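Local coordinates for protein endoglucanase (Uncultured bacterium, PDB 3X17) that hydrolyses internal beta-1,4-glucosidic bonds of cellulose as a family 9 endoglucanase, with an Ig-like domain ahead of its (alpha/alpha)6 barrel, at residues F431-N436 with I543-P548. Residues are numbered along the deposited sequence; the frame is centred on the assembly and turned at random.
Sequences FHWGSN and IDYNAP
Tyr545 reaches Trp433 and Gly434 because its CG stands anti to its own carbonyl carbon (chi1 -60°), which sends the long phenol out from helix 543-558 across the gap, while Trp433 has CG anti to the backbone N (chi1 -162°), bringing the pyrrole side of the indole toward the phenol oxygen. There Trp433 CD1 lies 3.3 Å from Tyr545 OH, the two rings meeting at a slant without stacking. No direct hydrogen bond joins the segments; the hydroxyl and the indole N-H instead share one water, 3.1 Å from Tyr545 OH and accepting a weak bond from Trp433 NE1 at 3.4 Å. Gly434 suits the third position of the type II turn from His432 to Ser435, with phi 90°, and occupies the N-cap position. Its CA sits 3.8 Å from Tyr545 CZ; a CB here would crowd Tyr545 CE1 and the carbonyl O of Trp433. An alanine in place of Tyr545 would probably leave a gap beside Gly434 and deprive the water of its phenol partner. Trp433 is exposed and touches Gln516, whereas Tyr545 also packs on Lys437. The contact joins the N-cap region of helix 435-452 to helix 543-558, both probably in the (alpha/alpha)6 barrel, the latter also packing against helices 115-130 and 184-200.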
ATOM      1  N   PHE A 431       6.139 -10.030  12.347  1.00 37.32           N
ATOM      2  CA  PHE A 431       4.851  -9.530  11.847  1.00 37.88           C
ATOM      3  C   PHE A 431       4.369  -8.343  12.667  1.00 38.39           C
ATOM      4  O   PHE A 431       3.997  -8.491  13.819  1.00 38.30           O
ATOM      5  CB  PHE A 431       3.795 -10.641  11.852  1.00 36.10           C
ATOM      6  CG  PHE A 431       3.984 -11.654  10.758  1.00 35.22           C
ATOM      7  CD1 PHE A 431       4.958 -12.647  10.874  1.00 32.70           C
ATOM      8  CD2 PHE A 431       3.313 -11.525   9.557  1.00 28.54           C
ATOM      9  CE1 PHE A 431       5.195 -13.553   9.837  1.00 31.39           C
ATOM     10  CE2 PHE A 431       3.505 -12.456   8.515  1.00 28.99           C
ATOM     11  CZ  PHE A 431       4.429 -13.477   8.661  1.00 26.22           C
ATOM     12  N   HIS A 432       4.399  -7.163  12.065  1.00 39.25           N
ATOM     13  CA  HIS A 432       3.975  -5.948  12.735  1.00 41.08           C
ATOM     14  C   HIS A 432       2.661  -5.433  12.143  1.00 40.34           C
ATOM     15  O   HIS A 432       2.189  -5.893  11.102  1.00 39.30           O
ATOM     16  CB  HIS A 432       5.051  -4.854  12.622  1.00 39.95           C
ATOM     17  CG  HIS A 432       6.420  -5.300  13.043  1.00 46.53           C
ATOM     18  ND1 HIS A 432       7.501  -5.315  12.181  1.00 48.74           N
ATOM     19  CD2 HIS A 432       6.867  -5.813  14.213  1.00 44.76           C
ATOM     20  CE1 HIS A 432       8.558  -5.792  12.814  1.00 49.75           C
ATOM     21  NE2 HIS A 432       8.197  -6.111  14.045  1.00 45.89           N
ATOM     22  N   TRP A 433       2.124  -4.416  12.790  1.00 38.69           N
ATOM     23  CA  TRP A 433       0.947  -3.706  12.317  1.00 37.47           C
ATOM     24  C   TRP A 433       1.194  -3.214  10.885  1.00 34.73           C
ATOM     25  O   TRP A 433       2.106  -2.456  10.662  1.00 36.19           O
ATOM     26  CB  TRP A 433       0.779  -2.490  13.219  1.00 36.18           C
ATOM     27  CG  TRP A 433      -0.543  -1.846  13.201  1.00 34.44           C
ATOM     28  CD1 TRP A 433      -1.455  -1.854  12.193  1.00 37.34           C
ATOM     29  CD2 TRP A 433      -1.052  -0.961  14.201  1.00 37.42           C
ATOM     30  NE1 TRP A 433      -2.538  -1.060  12.530  1.00 41.87           N
ATOM     31  CE2 TRP A 433      -2.312  -0.515  13.767  1.00 37.99           C
ATOM     32  CE3 TRP A 433      -0.552  -0.495  15.423  1.00 45.44           C
ATOM     33  CZ2 TRP A 433      -3.106   0.340  14.530  1.00 44.88           C
ATOM     34  CZ3 TRP A 433      -1.348   0.353  16.187  1.00 51.55           C
ATOM     35  CH2 TRP A 433      -2.595   0.783  15.719  1.00 47.74           C
ATOM     36  N   GLY A 434       0.391  -3.656   9.926  1.00 33.44           N
ATOM     37  CA  GLY A 434       0.620  -3.334   8.517  1.00 31.37           C
ATOM     38  C   GLY A 434       1.508  -4.339   7.782  1.00 32.21           C
ATOM     39  O   GLY A 434       2.050  -4.038   6.710  1.00 30.61           O
ATOM     40  N   SER A 435       1.629  -5.549   8.318  1.00 29.98           N
ATOM     41  CA  SER A 435       2.426  -6.563   7.662  1.00 31.89           C
ATOM     42  C   SER A 435       2.065  -6.786   6.184  1.00 31.43           C
ATOM     43  O   SER A 435       2.943  -7.001   5.364  1.00 31.24           O
ATOM     44  CB  SER A 435       2.402  -7.878   8.446  1.00 31.32           C
ATOM     45  OG  SER A 435       1.163  -8.521   8.252  1.00 36.81           O
ATOM     46  N   ASN A 436       0.782  -6.741   5.847  1.00 31.19           N
ATOM     47  CA  ASN A 436       0.395  -6.818   4.448  1.00 32.64           C
ATOM     48  C   ASN A 436       1.031  -5.728   3.590  1.00 33.75           C
ATOM     49  O   ASN A 436       1.525  -5.976   2.490  1.00 34.49           O
ATOM     50  CB  ASN A 436      -1.119  -6.752   4.323  1.00 32.01           C
ATOM     51  CG  ASN A 436      -1.787  -8.038   4.774  1.00 36.46           C
ATOM     52  OD1 ASN A 436      -1.116  -9.039   5.019  1.00 36.82           O
ATOM     53  ND2 ASN A 436      -3.106  -8.017   4.884  1.00 38.47           N
ATOM     54  N   ILE A 543      -4.665   4.155   3.861  1.00 31.09           N
ATOM     55  CA  ILE A 543      -4.288   4.654   2.546  1.00 31.04           C
ATOM     56  C   ILE A 543      -2.859   4.211   2.164  1.00 31.24           C
ATOM     57  O   ILE A 543      -2.576   3.972   0.987  1.00 29.37           O
ATOM     58  CB  ILE A 543      -4.420   6.200   2.430  1.00 29.95           C
ATOM     59  CG1 ILE A 543      -3.603   6.912   3.516  1.00 30.96           C
ATOM     60  CG2 ILE A 543      -5.898   6.617   2.449  1.00 30.70           C
ATOM     61  CD1 ILE A 543      -3.488   8.429   3.326  1.00 32.21           C
ATOM     62  N   ASP A 544      -1.948   4.160   3.140  1.00 29.13           N
ATOM     63  CA  ASP A 544      -0.576   3.748   2.821  1.00 28.66           C
ATOM     64  C   ASP A 544      -0.444   2.226   2.606  1.00 28.95           C
ATOM     65  O   ASP A 544       0.563   1.757   2.089  1.00 30.16           O
ATOM     66  CB  ASP A 544       0.442   4.288   3.838  1.00 28.80           C
ATOM     67  CG  ASP A 544       0.262   3.692   5.221  1.00 31.50           C
ATOM     68  OD1 ASP A 544      -0.892   3.629   5.681  1.00 32.98           O
ATOM     69  OD2 ASP A 544       1.272   3.286   5.851  1.00 33.09           O
ATOM     70  N   TYR A 545      -1.490   1.467   2.923  1.00 28.03           N
ATOM     71  CA  TYR A 545      -1.487   0.037   2.646  1.00 30.29           C
ATOM     72  C   TYR A 545      -1.871  -0.181   1.183  1.00 30.84           C
ATOM     73  O   TYR A 545      -1.279  -1.000   0.497  1.00 30.92           O
ATOM     74  CB  TYR A 545      -2.491  -0.704   3.522  1.00 28.21           C
ATOM     75  CG  TYR A 545      -2.269  -0.601   5.022  1.00 32.00           C
ATOM     76  CD1 TYR A 545      -1.071  -0.088   5.561  1.00 27.27           C
ATOM     77  CD2 TYR A 545      -3.187  -1.174   5.892  1.00 26.59           C
ATOM     78  CE1 TYR A 545      -0.862  -0.084   6.952  1.00 30.20           C
ATOM     79  CE2 TYR A 545      -3.011  -1.142   7.250  1.00 29.45           C
ATOM     80  CZ  TYR A 545      -1.870  -0.587   7.784  1.00 33.43           C
ATOM     81  OH  TYR A 545      -1.713  -0.659   9.144  1.00 34.62           O
ATOM     82  N   ASN A 546      -2.862   0.575   0.728  1.00 30.91           N
ATOM     83  CA  ASN A 546      -3.366   0.489  -0.623  1.00 32.77           C
ATOM     84  C   ASN A 546      -2.387   0.970  -1.683  1.00 32.19           C
ATOM     85  O   ASN A 546      -2.494   0.611  -2.856  1.00 33.13           O
ATOM     86  CB  ASN A 546      -4.709   1.219  -0.730  1.00 31.71           C
ATOM     87  CG  ASN A 546      -5.885   0.259  -0.637  1.00 34.83           C
ATOM     88  OD1 ASN A 546      -5.996  -0.463   0.344  1.00 30.69           O
ATOM     89  ND2 ASN A 546      -6.631   0.098  -1.741  1.00 29.08           N
ATOM     90  N   ALA A 547      -1.454   1.815  -1.272  1.00 31.43           N
ATOM     91  CA  ALA A 547      -0.541   2.449  -2.220  1.00 30.88           C
ATOM     92  C   ALA A 547       0.384   1.418  -2.881  1.00 31.07           C
ATOM     93  O   ALA A 547       0.505   1.397  -4.087  1.00 32.11           O
ATOM     94  CB  ALA A 547       0.265   3.532  -1.529  1.00 28.28           C
ATOM     95  N   PRO A 548       1.049   0.557  -2.083  1.00 31.79           N
ATOM     96  CA  PRO A 548       1.881  -0.442  -2.760  1.00 30.39           C
ATOM     97  C   PRO A 548       1.035  -1.534  -3.412  1.00 30.59           C
ATOM     98  O   PRO A 548       1.501  -2.198  -4.345  1.00 29.85           O
ATOM     99  CB  PRO A 548       2.751  -1.023  -1.619  1.00 30.47           C
ATOM    100  CG  PRO A 548       1.950  -0.751  -0.359  1.00 30.92           C
ATOM    101  CD  PRO A 548       1.257   0.568  -0.621  1.00 29.56           C
TER
HETATM  102  O   HOH W   1      -4.497   0.201  10.100  1.00 45.10           O